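Local coordinates for Ika8 (Synthetic construct, PDB 6G6O), which is a computationally designed, symmetrical eight-bladed beta-propeller of the WD40 type, an artificial protein with no natural function known, at residues 102-107 with 141-146; 106-111 with 120-125; 255-260 with 271-276; 295-300 with 311-316; 172-177 with 190-195. All coordinates share one frame; numbering follows the deposited sequence.

Contact 1: 102-107 with 141-146; sequences AFSKNI and LQFKDN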
# COMPACT_ATOMS: atom_id res chain seq x y z
N ALA A 102 3.17 0.11 8.59
CA ALA A 102 3.03 1.56 8.61
C ALA A 102 4.27 2.15 9.25
O ALA A 102 4.82 1.57 10.19
CB ALA A 102 1.77 2.00 9.37
N PHE A 103 4.72 3.28 8.73
CA PHE A 103 5.96 3.90 9.18
C PHE A 103 5.75 5.41 9.24
O PHE A 103 5.44 6.03 8.22
CB PHE A 103 7.12 3.55 8.24
CG PHE A 103 8.48 3.83 8.80
CD1 PHE A 103 8.64 4.22 10.12
CD2 PHE A 103 9.61 3.71 8.01
CE1 PHE A 103 9.89 4.48 10.64
CE2 PHE A 103 10.86 3.96 8.52
CZ PHE A 103 11.01 4.35 9.83
N SER A 104 5.89 5.98 10.43
CA SER A 104 5.75 7.41 10.63
C SER A 104 6.65 7.82 11.79
O SER A 104 6.69 7.15 12.82
CB SER A 104 4.30 7.80 10.90
OG SER A 104 4.13 9.21 10.89
N LYS A 105 7.36 8.94 11.60
CA LYS A 105 8.33 9.42 12.58
C LYS A 105 9.32 8.32 12.92
O LYS A 105 10.03 7.82 12.04
CB LYS A 105 7.63 9.94 13.83
CG LYS A 105 7.40 11.45 13.83
CD LYS A 105 6.34 11.84 12.81
CE LYS A 105 5.92 13.30 12.97
NZ LYS A 105 5.33 13.58 14.31
N ASN A 106 9.38 7.92 14.19
CA ASN A 106 10.23 6.83 14.64
C ASN A 106 9.42 5.64 15.13
O ASN A 106 9.90 4.84 15.94
CB ASN A 106 11.20 7.30 15.72
CG ASN A 106 12.27 8.23 15.19
OD1 ASN A 106 12.57 8.22 14.00
ND2 ASN A 106 12.85 9.03 16.08
N ILE A 107 8.19 5.50 14.65
CA ILE A 107 7.28 4.44 15.08
C ILE A 107 6.94 3.57 13.88
O ILE A 107 6.66 4.08 12.79
CB ILE A 107 6.00 5.02 15.71
CG1 ILE A 107 6.34 5.88 16.93
CG2 ILE A 107 5.05 3.91 16.11
CD1 ILE A 107 7.01 5.12 18.04
N LEU A 141 -3.51 -0.60 6.96
CA LEU A 141 -2.86 0.01 8.11
C LEU A 141 -2.43 1.43 7.73
O LEU A 141 -1.52 1.60 6.92
CB LEU A 141 -1.65 -0.80 8.56
CG LEU A 141 -1.72 -1.58 9.88
CD1 LEU A 141 -0.32 -1.83 10.41
CD2 LEU A 141 -2.56 -0.83 10.90
N GLN A 142 -3.09 2.42 8.32
CA GLN A 142 -2.70 3.82 8.18
C GLN A 142 -2.37 4.38 9.55
O GLN A 142 -3.14 4.19 10.50
CB GLN A 142 -3.80 4.64 7.51
CG GLN A 142 -4.05 4.27 6.05
CD GLN A 142 -2.82 4.44 5.18
OE1 GLN A 142 -1.98 5.31 5.41
NE2 GLN A 142 -2.71 3.60 4.15
N PHE A 143 -1.24 5.07 9.66
CA PHE A 143 -0.74 5.54 10.94
C PHE A 143 -0.18 6.94 10.78
O PHE A 143 0.80 7.14 10.06
CB PHE A 143 0.33 4.59 11.49
CG PHE A 143 1.18 5.18 12.58
CD1 PHE A 143 0.60 5.79 13.67
CD2 PHE A 143 2.56 5.10 12.50
CE1 PHE A 143 1.39 6.34 14.67
CE2 PHE A 143 3.34 5.64 13.49
CZ PHE A 143 2.76 6.26 14.58
N LYS A 144 -0.81 7.91 11.45
CA LYS A 144 -0.35 9.29 11.47
C LYS A 144 -0.67 9.89 12.83
O LYS A 144 -1.70 9.57 13.42
CB LYS A 144 -1.00 10.15 10.37
CG LYS A 144 -0.87 9.60 8.95
CD LYS A 144 -2.21 9.63 8.22
CE LYS A 144 -2.20 8.72 7.01
NZ LYS A 144 -3.55 8.61 6.38
N ASP A 145 0.22 10.76 13.32
CA ASP A 145 -0.03 11.58 14.50
C ASP A 145 -0.41 10.73 15.71
O ASP A 145 -1.39 10.99 16.40
CB ASP A 145 -1.10 12.63 14.22
CG ASP A 145 -0.59 13.78 13.39
OD1 ASP A 145 0.48 14.33 13.72
OD2 ASP A 145 -1.25 14.14 12.39
N ASN A 146 0.40 9.70 15.97
CA ASN A 146 0.20 8.77 17.09
C ASN A 146 -1.17 8.11 17.06
O ASN A 146 -1.65 7.63 18.09
CB ASN A 146 0.42 9.47 18.43
CG ASN A 146 1.88 9.51 18.84
OD1 ASN A 146 2.59 8.50 18.77
ND2 ASN A 146 2.34 10.68 19.28

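Contact 2: 106-111 with 120-125; sequences NIVVSG and WDILTG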
# COMPACT_ATOMS: atom_id res chain seq x y z
N ASN A 106 9.38 7.92 14.19
CA ASN A 106 10.23 6.83 14.64
C ASN A 106 9.42 5.64 15.13
O ASN A 106 9.90 4.84 15.94
CB ASN A 106 11.20 7.30 15.72
CG ASN A 106 12.27 8.23 15.19
OD1 ASN A 106 12.57 8.22 14.00
ND2 ASN A 106 12.85 9.03 16.08
N ILE A 107 8.19 5.50 14.65
CA ILE A 107 7.28 4.44 15.08
C ILE A 107 6.94 3.57 13.88
O ILE A 107 6.66 4.08 12.79
CB ILE A 107 6.00 5.02 15.71
CG1 ILE A 107 6.34 5.88 16.93
CG2 ILE A 107 5.05 3.91 16.11
CD1 ILE A 107 7.01 5.12 18.04
N VAL A 108 6.97 2.26 14.09
CA VAL A 108 6.55 1.28 13.09
C VAL A 108 5.37 0.51 13.65
O VAL A 108 5.44 -0.03 14.76
CB VAL A 108 7.69 0.32 12.71
CG1 VAL A 108 7.14 -0.96 12.10
CG2 VAL A 108 8.64 1.00 11.74
N VAL A 109 4.28 0.45 12.89
CA VAL A 109 3.10 -0.33 13.23
C VAL A 109 2.99 -1.46 12.22
O VAL A 109 2.89 -1.21 11.01
CB VAL A 109 1.83 0.53 13.25
CG1 VAL A 109 0.64 -0.29 13.68
CG2 VAL A 109 2.02 1.72 14.17
N SER A 110 3.02 -2.70 12.70
CA SER A 110 2.94 -3.87 11.85
C SER A 110 1.66 -4.65 12.15
O SER A 110 1.35 -4.90 13.32
CB SER A 110 4.16 -4.77 12.04
OG SER A 110 4.38 -5.06 13.41
N GLY A 111 0.93 -5.01 11.10
CA GLY A 111 -0.21 -5.89 11.22
C GLY A 111 0.15 -7.29 10.76
O GLY A 111 1.07 -7.49 9.97
N TRP A 120 6.28 -0.53 17.32
CA TRP A 120 7.69 -0.59 17.65
C TRP A 120 8.30 0.81 17.66
O TRP A 120 7.80 1.74 17.02
CB TRP A 120 8.46 -1.46 16.65
CG TRP A 120 7.80 -2.76 16.33
CD1 TRP A 120 6.88 -3.00 15.34
CD2 TRP A 120 8.00 -4.02 16.98
NE1 TRP A 120 6.50 -4.32 15.34
CE2 TRP A 120 7.17 -4.97 16.35
CE3 TRP A 120 8.80 -4.44 18.06
CZ2 TRP A 120 7.12 -6.30 16.74
CZ3 TRP A 120 8.75 -5.76 18.45
CH2 TRP A 120 7.92 -6.68 17.79
N ASP A 121 9.38 0.94 18.42
CA ASP A 121 10.21 2.15 18.44
C ASP A 121 11.50 1.82 17.70
O ASP A 121 12.31 1.03 18.19
CB ASP A 121 10.48 2.59 19.88
CG ASP A 121 11.29 3.88 19.96
OD1 ASP A 121 11.57 4.49 18.90
OD2 ASP A 121 11.64 4.29 21.08
N ILE A 122 11.68 2.41 16.52
CA ILE A 122 12.86 2.11 15.72
C ILE A 122 14.15 2.61 16.34
O ILE A 122 15.23 2.30 15.83
CB ILE A 122 12.72 2.69 14.29
CG1 ILE A 122 12.99 4.19 14.29
CG2 ILE A 122 11.35 2.38 13.73
CD1 ILE A 122 13.12 4.78 12.90
N LEU A 123 14.06 3.38 17.43
CA LEU A 123 15.26 3.82 18.13
C LEU A 123 15.80 2.73 19.05
O LEU A 123 17.02 2.55 19.16
CB LEU A 123 14.96 5.09 18.93
CG LEU A 123 15.48 6.40 18.34
CD1 LEU A 123 14.98 6.59 16.93
CD2 LEU A 123 15.07 7.57 19.22
N THR A 124 14.91 2.00 19.73
CA THR A 124 15.31 0.95 20.65
C THR A 124 14.83 -0.43 20.25
O THR A 124 15.30 -1.42 20.84
CB THR A 124 14.79 1.25 22.06
OG1 THR A 124 13.36 1.12 22.09
CG2 THR A 124 15.17 2.67 22.48
N GLY A 125 13.94 -0.55 19.28
CA GLY A 125 13.35 -1.83 18.95
C GLY A 125 12.39 -2.37 19.97
O GLY A 125 11.81 -3.44 19.75

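Contact 3: 255-260 with 271-276; sequences QSAITA and GAADGT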
# COMPACT_ATOMS: atom_id res chain seq x y z
N GLN A 255 -8.87 -3.99 -20.03
CA GLN A 255 -9.68 -5.16 -20.35
C GLN A 255 -9.27 -6.36 -19.52
O GLN A 255 -9.56 -7.50 -19.90
CB GLN A 255 -9.59 -5.47 -21.84
CG GLN A 255 -10.31 -4.47 -22.73
CD GLN A 255 -9.43 -3.31 -23.13
OE1 GLN A 255 -8.31 -3.50 -23.60
NE2 GLN A 255 -9.93 -2.09 -22.94
N SER A 256 -8.60 -6.13 -18.39
CA SER A 256 -8.17 -7.18 -17.49
C SER A 256 -8.32 -6.68 -16.06
O SER A 256 -8.49 -5.48 -15.81
CB SER A 256 -6.72 -7.60 -17.76
OG SER A 256 -6.21 -8.42 -16.73
N ALA A 257 -8.25 -7.61 -15.11
CA ALA A 257 -8.47 -7.27 -13.71
C ALA A 257 -7.44 -6.26 -13.22
O ALA A 257 -6.24 -6.45 -13.38
CB ALA A 257 -8.42 -8.53 -12.85
N ILE A 258 -7.93 -5.16 -12.63
CA ILE A 258 -7.04 -4.18 -12.02
C ILE A 258 -6.36 -4.81 -10.82
O ILE A 258 -7.02 -5.33 -9.91
CB ILE A 258 -7.82 -2.92 -11.62
CG1 ILE A 258 -8.46 -2.28 -12.85
CG2 ILE A 258 -6.89 -1.93 -10.92
CD1 ILE A 258 -7.52 -2.10 -14.01
N THR A 259 -5.03 -4.78 -10.81
CA THR A 259 -4.26 -5.36 -9.72
C THR A 259 -3.36 -4.36 -9.02
O THR A 259 -2.70 -4.72 -8.03
CB THR A 259 -3.40 -6.53 -10.24
OG1 THR A 259 -2.49 -6.05 -11.24
CG2 THR A 259 -4.29 -7.61 -10.84
N ALA A 260 -3.31 -3.11 -9.48
CA ALA A 260 -2.44 -2.11 -8.88
C ALA A 260 -2.93 -0.73 -9.28
O ALA A 260 -3.39 -0.53 -10.41
CB ALA A 260 -0.98 -2.31 -9.31
N GLY A 271 -2.32 -0.63 -12.99
CA GLY A 271 -1.78 -1.85 -13.54
C GLY A 271 -2.85 -2.93 -13.52
O GLY A 271 -3.71 -2.96 -12.64
N ALA A 272 -2.80 -3.82 -14.51
CA ALA A 272 -3.78 -4.88 -14.65
C ALA A 272 -3.09 -6.24 -14.52
O ALA A 272 -1.87 -6.35 -14.52
CB ALA A 272 -4.52 -4.78 -15.99
N ALA A 273 -3.92 -7.28 -14.43
CA ALA A 273 -3.42 -8.64 -14.27
C ALA A 273 -2.76 -9.17 -15.54
O ALA A 273 -2.10 -10.21 -15.47
CB ALA A 273 -4.55 -9.58 -13.86
N ASP A 274 -2.92 -8.50 -16.67
CA ASP A 274 -2.26 -8.91 -17.91
C ASP A 274 -0.97 -8.15 -18.16
O ASP A 274 -0.31 -8.38 -19.18
CB ASP A 274 -3.21 -8.74 -19.10
CG ASP A 274 -3.65 -7.30 -19.31
OD1 ASP A 274 -3.28 -6.42 -18.50
OD2 ASP A 274 -4.37 -7.05 -20.30
N GLY A 275 -0.58 -7.25 -17.25
CA GLY A 275 0.66 -6.52 -17.36
C GLY A 275 0.53 -5.14 -17.97
O GLY A 275 1.50 -4.37 -17.90
N THR A 276 -0.61 -4.81 -18.55
CA THR A 276 -0.80 -3.49 -19.14
C THR A 276 -0.78 -2.42 -18.06
O THR A 276 -1.24 -2.62 -16.94
CB THR A 276 -2.11 -3.43 -19.91
OG1 THR A 276 -3.20 -3.68 -19.02
CG2 THR A 276 -2.12 -4.46 -21.03

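Contact 4: 295-300 with 311-316; sequences QSEVTA and GAKDGT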
# COMPACT_ATOMS: atom_id res chain seq x y z
N GLN A 295 4.99 -8.52 -18.92
CA GLN A 295 4.38 -9.73 -19.44
C GLN A 295 3.60 -10.50 -18.39
O GLN A 295 3.09 -11.58 -18.69
CB GLN A 295 5.44 -10.65 -20.05
CG GLN A 295 6.36 -10.00 -21.06
CD GLN A 295 7.47 -10.94 -21.49
OE1 GLN A 295 7.35 -12.16 -21.37
NE2 GLN A 295 8.57 -10.37 -21.98
N SER A 296 3.52 -9.98 -17.17
CA SER A 296 2.80 -10.64 -16.08
C SER A 296 2.04 -9.59 -15.29
O SER A 296 2.23 -8.39 -15.47
CB SER A 296 3.75 -11.42 -15.17
OG SER A 296 3.85 -12.78 -15.57
N GLU A 297 1.17 -10.07 -14.40
CA GLU A 297 0.31 -9.20 -13.60
C GLU A 297 1.13 -8.16 -12.86
O GLU A 297 2.11 -8.48 -12.18
CB GLU A 297 -0.50 -10.04 -12.62
CG GLU A 297 -0.94 -9.30 -11.37
CD GLU A 297 -1.63 -10.21 -10.38
OE1 GLU A 297 -2.45 -11.05 -10.80
OE2 GLU A 297 -1.35 -10.09 -9.17
N VAL A 298 0.72 -6.89 -12.99
CA VAL A 298 1.33 -5.82 -12.22
C VAL A 298 0.89 -5.96 -10.77
O VAL A 298 -0.31 -5.90 -10.46
CB VAL A 298 0.95 -4.45 -12.79
CG1 VAL A 298 1.67 -3.34 -12.04
CG2 VAL A 298 1.28 -4.39 -14.28
N THR A 299 1.85 -6.15 -9.87
CA THR A 299 1.56 -6.43 -8.47
C THR A 299 1.84 -5.27 -7.54
O THR A 299 1.35 -5.28 -6.40
CB THR A 299 2.36 -7.65 -7.99
OG1 THR A 299 3.74 -7.29 -7.86
CG2 THR A 299 2.23 -8.79 -8.97
N ALA A 300 2.61 -4.27 -7.97
CA ALA A 300 2.92 -3.13 -7.13
C ALA A 300 3.25 -1.94 -8.01
O ALA A 300 3.86 -2.11 -9.08
CB ALA A 300 4.08 -3.44 -6.18
N GLY A 311 6.13 -3.22 -10.41
CA GLY A 311 6.56 -4.59 -10.18
C GLY A 311 5.57 -5.57 -10.75
O GLY A 311 4.39 -5.24 -10.92
N ALA A 312 6.01 -6.79 -11.06
CA ALA A 312 5.16 -7.76 -11.73
C ALA A 312 5.43 -9.16 -11.19
O ALA A 312 6.42 -9.41 -10.49
CB ALA A 312 5.36 -7.73 -13.25
N LYS A 313 4.54 -10.09 -11.56
CA LYS A 313 4.57 -11.45 -11.03
C LYS A 313 5.73 -12.27 -11.56
O LYS A 313 6.07 -13.30 -10.96
CB LYS A 313 3.25 -12.16 -11.36
CG LYS A 313 2.23 -12.14 -10.24
CD LYS A 313 1.09 -13.09 -10.54
CE LYS A 313 0.31 -13.45 -9.28
NZ LYS A 313 -0.72 -14.48 -9.55
N ASP A 314 6.35 -11.87 -12.67
CA ASP A 314 7.51 -12.59 -13.17
C ASP A 314 8.82 -12.11 -12.54
O ASP A 314 9.86 -12.73 -12.78
CB ASP A 314 7.60 -12.48 -14.70
CG ASP A 314 7.59 -11.05 -15.19
OD1 ASP A 314 7.65 -10.12 -14.36
OD2 ASP A 314 7.51 -10.86 -16.43
N GLY A 315 8.78 -11.05 -11.74
CA GLY A 315 9.96 -10.53 -11.09
C GLY A 315 10.56 -9.30 -11.74
O GLY A 315 11.60 -8.82 -11.27
N THR A 316 9.94 -8.78 -12.80
CA THR A 316 10.49 -7.63 -13.49
C THR A 316 10.14 -6.35 -12.75
O THR A 316 9.00 -6.15 -12.32
CB THR A 316 9.96 -7.56 -14.93
OG1 THR A 316 8.53 -7.47 -14.91
CG2 THR A 316 10.38 -8.79 -15.71

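Contact 5: 172-177 with 190-195; sequences EGHQSA and SGAADG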
# COMPACT_ATOMS: atom_id res chain seq x y z
N GLU A 172 -18.58 0.95 13.01
CA GLU A 172 -19.38 -0.20 12.60
C GLU A 172 -18.66 -1.03 11.55
O GLU A 172 -18.89 -2.24 11.45
CB GLU A 172 -20.74 0.27 12.09
CG GLU A 172 -21.68 -0.86 11.68
CD GLU A 172 -23.02 -0.36 11.19
OE1 GLU A 172 -24.05 -1.00 11.50
OE2 GLU A 172 -23.06 0.69 10.51
N GLY A 173 -17.79 -0.41 10.75
CA GLY A 173 -17.05 -1.15 9.76
C GLY A 173 -17.93 -1.57 8.58
O GLY A 173 -19.02 -1.05 8.36
N HIS A 174 -17.42 -2.54 7.83
CA HIS A 174 -18.06 -3.02 6.62
C HIS A 174 -18.45 -4.48 6.78
O HIS A 174 -18.05 -5.16 7.72
CB HIS A 174 -17.13 -2.85 5.41
CG HIS A 174 -16.67 -1.45 5.18
ND1 HIS A 174 -16.97 -0.73 4.04
CD2 HIS A 174 -15.92 -0.62 5.95
CE1 HIS A 174 -16.43 0.47 4.12
NE2 HIS A 174 -15.78 0.56 5.27
N GLN A 175 -19.25 -4.96 5.82
CA GLN A 175 -19.57 -6.37 5.71
C GLN A 175 -18.64 -7.10 4.75
O GLN A 175 -18.93 -8.24 4.36
CB GLN A 175 -21.02 -6.56 5.26
CG GLN A 175 -22.03 -5.74 6.04
CD GLN A 175 -23.44 -5.89 5.49
OE1 GLN A 175 -23.91 -7.00 5.25
NE2 GLN A 175 -24.12 -4.77 5.28
N SER A 176 -17.53 -6.47 4.35
CA SER A 176 -16.59 -7.06 3.41
C SER A 176 -15.18 -6.65 3.79
O SER A 176 -14.97 -5.65 4.49
CB SER A 176 -16.90 -6.65 1.97
OG SER A 176 -16.06 -7.33 1.05
N ALA A 177 -14.21 -7.42 3.31
CA ALA A 177 -12.81 -7.20 3.66
C ALA A 177 -12.38 -5.78 3.29
O ALA A 177 -12.70 -5.28 2.21
CB ALA A 177 -11.92 -8.22 2.95
N SER A 190 -13.02 4.57 4.84
CA SER A 190 -12.60 3.20 4.59
C SER A 190 -13.31 2.67 3.36
O SER A 190 -14.41 3.12 3.01
CB SER A 190 -12.88 2.29 5.79
OG SER A 190 -14.28 2.18 6.04
N GLY A 191 -12.68 1.72 2.70
CA GLY A 191 -13.28 1.08 1.54
C GLY A 191 -13.13 -0.42 1.63
O GLY A 191 -12.08 -0.94 2.00
N ALA A 192 -14.21 -1.12 1.29
CA ALA A 192 -14.25 -2.58 1.37
C ALA A 192 -14.27 -3.18 -0.02
O ALA A 192 -14.50 -2.50 -1.03
CB ALA A 192 -15.48 -3.03 2.17
N ALA A 193 -14.03 -4.49 -0.07
CA ALA A 193 -13.92 -5.21 -1.34
C ALA A 193 -15.23 -5.27 -2.11
O ALA A 193 -15.20 -5.60 -3.30
CB ALA A 193 -13.41 -6.63 -1.09
N ASP A 194 -16.36 -4.96 -1.49
CA ASP A 194 -17.65 -5.00 -2.17
C ASP A 194 -18.00 -3.68 -2.85
O ASP A 194 -19.12 -3.54 -3.35
CB ASP A 194 -18.76 -5.38 -1.18
CG ASP A 194 -18.75 -4.52 0.08
OD1 ASP A 194 -17.98 -3.54 0.12
OD2 ASP A 194 -19.50 -4.84 1.02
N GLY A 195 -17.07 -2.73 -2.89
CA GLY A 195 -17.31 -1.45 -3.51
C GLY A 195 -17.83 -0.37 -2.58
O GLY A 195 -17.87 0.80 -2.98
O HOH W 1 -20.16 -3.71 3.85

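Contact 1: 102-107 with 141-146
Phe143 pushes the CD2-CE2-CZ side of its ring against Ser104 and Ile107, and the stem of the same side chain meets Ala102. Phe143 CE2 is 3.5 Å from Ser104 CB and equally 3.5 Å from Ile107 CB. Farther out, Phe143 CZ touches Ile107 CG2 at 3.6 Å, the two side chains crossing at about a right angle. Ser104 and Ile107 both approach the ring obliquely, whereas Ala102 CB lies near the ring plane, 3.6 Å from Phe143 CB. A looser apolar approach, Ala102 CB to Leu141 CD1 at 4.5 Å, extends the patch. Ser104 takes part through its CB, so the touching surface is nonpolar.

What positions these groups is torsion and turn. Phe143 holds CG anti to its backbone N (chi1 163°), which swings the ring out to the turn. Ser104 and Ile107 are the two ends of a type II' turn, tied by Ile107 N to Ser104 O at 2.9 Å and by the reciprocal Ser104 N to Ile107 O at 3.1 Å; the ring therefore meets two residues held together by these bonds.

The short strand axes approach to 6.5 Å, and their N-to-C directions differ by 10°, nearly parallel. Strands 98-104 and 138-144 are edge strands of separate four-stranded sheets, adjacent propeller blades. Val109 of strand 107-112 also packs on Leu141 and Phe143, and Val148 of strand 147-152 touches Phe143 within its own sheet.

Contact 2: 106-111 with 120-125
Val108 and Trp120 form a hydrogen-bonded antiparallel pair, and backbone bonds are the first kind of interaction here. Trp120 N donates to Val108 O at 2.7 Å, and Val108 N returns a bond to Trp120 O at 3.1 Å. The ladder is carried past the end of strand 117-121 by Ile122 N to Asn106 O, 3.1 Å. Between these rungs Ile107 and Asp121 make the non-hydrogen-bonded pair, where Ile107 CA points a C-H at Trp120 O from 3.4 Å.

The polar side-chain bond is Trp120 NE1 to Ser110 OG, 3.0 Å long and nearly straight at 165°, with the hydroxyl oxygen in the indole plane at the ring edge. Trp120 keeps CG beside its backbone N (chi1 -45°), which turns the N-H edge back along the hairpin to the serine two residues beyond its paired Val108. Ser110 OG is also hydrogen-bonded to His94 NE2.

Apolar contacts lie on the same sheet face as the indole: Val108 CG1 meets Trp120 CD1 at 3.8 Å, and Val108 CG2 meets Ile122 CG2 at 3.6 Å, crossing it at about a right angle.

Asp121 OD1 accepts Leu123 N at 3.1 Å from above the carboxylate plane, 65° out of it, closing an Asx turn where the chain leaves the sheet.

The Trp-Ser-His relay and the terminal Trp-Asp pair at 120-121 are hallmarks of the WD40 repeat; this hairpin forms the middle of one such blade.

Contact 3: 255-260 with 271-276
A classic beta bulge brings Thr259 and Ala260 together opposite Gly271, where the first hairpin of a propeller blade begins. Gly271 O is gripped by two N-H groups that arrive from the same face of its carbonyl plane. Thr259 N is 2.9 Å from Gly271 O (160° at the hydrogen); Ala260 N is 3.2 Å from the same oxygen and more bent, at 136°. In return Gly271 N donates to Ala260 O at 2.8 Å. The extra residue shifts the register by one before Ile258 pairs with Ala272.

Beyond the bulge, Ala273 N reaches Ala257 O at 2.7 Å, entering nearly along the C=O axis though bent at the hydrogen. This ties the incoming segment to the type I turn of 272-275. Side chains meet between the two. Ser256 OG, anti to its backbone N (chi1 168°), is put over the start of the turn, 3.5 Å from Ala273 CB. Ser256 CB rests 3.5 Å from Asp274 OD2. Thr259 CG2 packs against Ala273 CB at 3.6 Å, while the hydroxyl of Thr259 is directed at Val298 O of the next blade, modelled too close for a literal hydrogen-bond length.

Asp274 OD1 serves the turn itself. It accepts Thr276 OG1 at 2.8 Å on its syn side and also Thr276 N from above the carboxylate plane, the latter an Asx turn; Thr276 OG1 is linked to His254 ND1.

The chemistry implies cohesion resting mainly on peptide groups: Gly271 O holds the start of strand 258-264 to the end of 267-272, and Asp274 OD1 braces the turn.

Contact 4: 295-300 with 311-316
Glu297 to Ala300 run antiparallel to Gly311 to Lys313, Val298 pairing with Ala312 and Ala300 with Gly311, and the one-residue slip between the two pairs is a classic beta bulge in which Thr299 and Ala300 both face Gly311. Its bonds are Thr299 N to Gly311 O, 2.9 Å, and Gly311 N to Ala300 O, also 2.9 Å. Lys313 N adds a 3.0 Å bond to Glu297 O, lying in the carbonyl plane but bent to 135° at the hydrogen.

Two long side chains, Glu297 (CG anti to its backbone N, chi1 154°) and Lys313 (extended beyond CG), cross at a slant near the surface. The aliphatic Lys313 CE lies 3.7 Å from the carboxylate oxygen Glu297 OE2. The charged tips, Glu297 OE1 and Lys313 NZ, are 4.0 Å apart, beyond salt-bridge range. Nearer the backbone Lys313 CG packs on Thr299 CG2 at 3.6 Å, and Ser296 CB abuts Asp314 N at 3.6 Å.

Around the ring, Val298 bonds through its backbone to Ala272 of the preceding blade, and Thr299 OG1 reaches Ile18 O of the following one. Within its own sheet, strands 298-303 and 307-312 are followed by 317-321 and then the N-terminal strand 7-10, which closes the propeller.

Contact 5: 172-177 with 190-195
His174 holds CG beside its backbone N and anti to its carbonyl carbon (chi1 -57°), while Ser190 places OG between its backbone N and carbonyl carbon (chi1 64°); together these torsions set the two polar ends facing. Ser190 OG lies at the imidazole edge, near the ring plane. Its very short hydrogen bond with His174 NE2, in which either group could be the donor, is modelled at 2.3 Å, a length that is doubtful. Ala192 CB meets the same ring obliquely, 3.3 Å from His174 ND1.

Past the histidine the loop closes over the type I turn of 192-195. Ala193 N donates to Ala177 O at 2.8 Å, almost in line with the carbonyl, and Ala192 CA adds a C-H contact to that oxygen at 3.2 Å. Ser176 lies across the turn, its CB 3.3 Å from Asp194 OD2 and its OG 3.5 Å from Ala193 CB. A water gives a further link: it donates to Asp194 OD2 at 3.1 Å and accepts from Gln175 N, a leg modelled short and of doubtful length.

Both ring nitrogens have partners, since His174 ND1 bonds to Thr196 OG1, which also bonds to Asp194 OD1, and Ser190 OG is shared with Trp200 NE1. A polar relay thus runs from Asp194 through Thr196, His174 and Ser190 to Trp200, resembling the Asp-His-Ser-Trp network of WD40 proteins. Partners at both nitrogens would probably restrict the ring's rotation, and Asp194 OD1, 4.9 Å from His174 ND1 and bridged by Thr196, could polarise the imidazole.

Contact 1 is the buried, apolar one, joining two blades through side chains; the other four are partly buried and each lie within one blade, with backbone bonds across each. Contacts 1 and 2 share Asn106 and Ile107 and meet in one sheet, their centres 9 Å apart, contact 2 holding the hairpin behind the turn used by contact 1. Contacts 3 and 4 are equivalent bulges in successive blades, centres 10 Å apart and touching; the second carries longer, charged side chains where the first has alanines. Contact 2 holds the Trp-Ser part and contact 5 the Ser-His part of equivalent networks, in different blades, with centres about 28 Å apart.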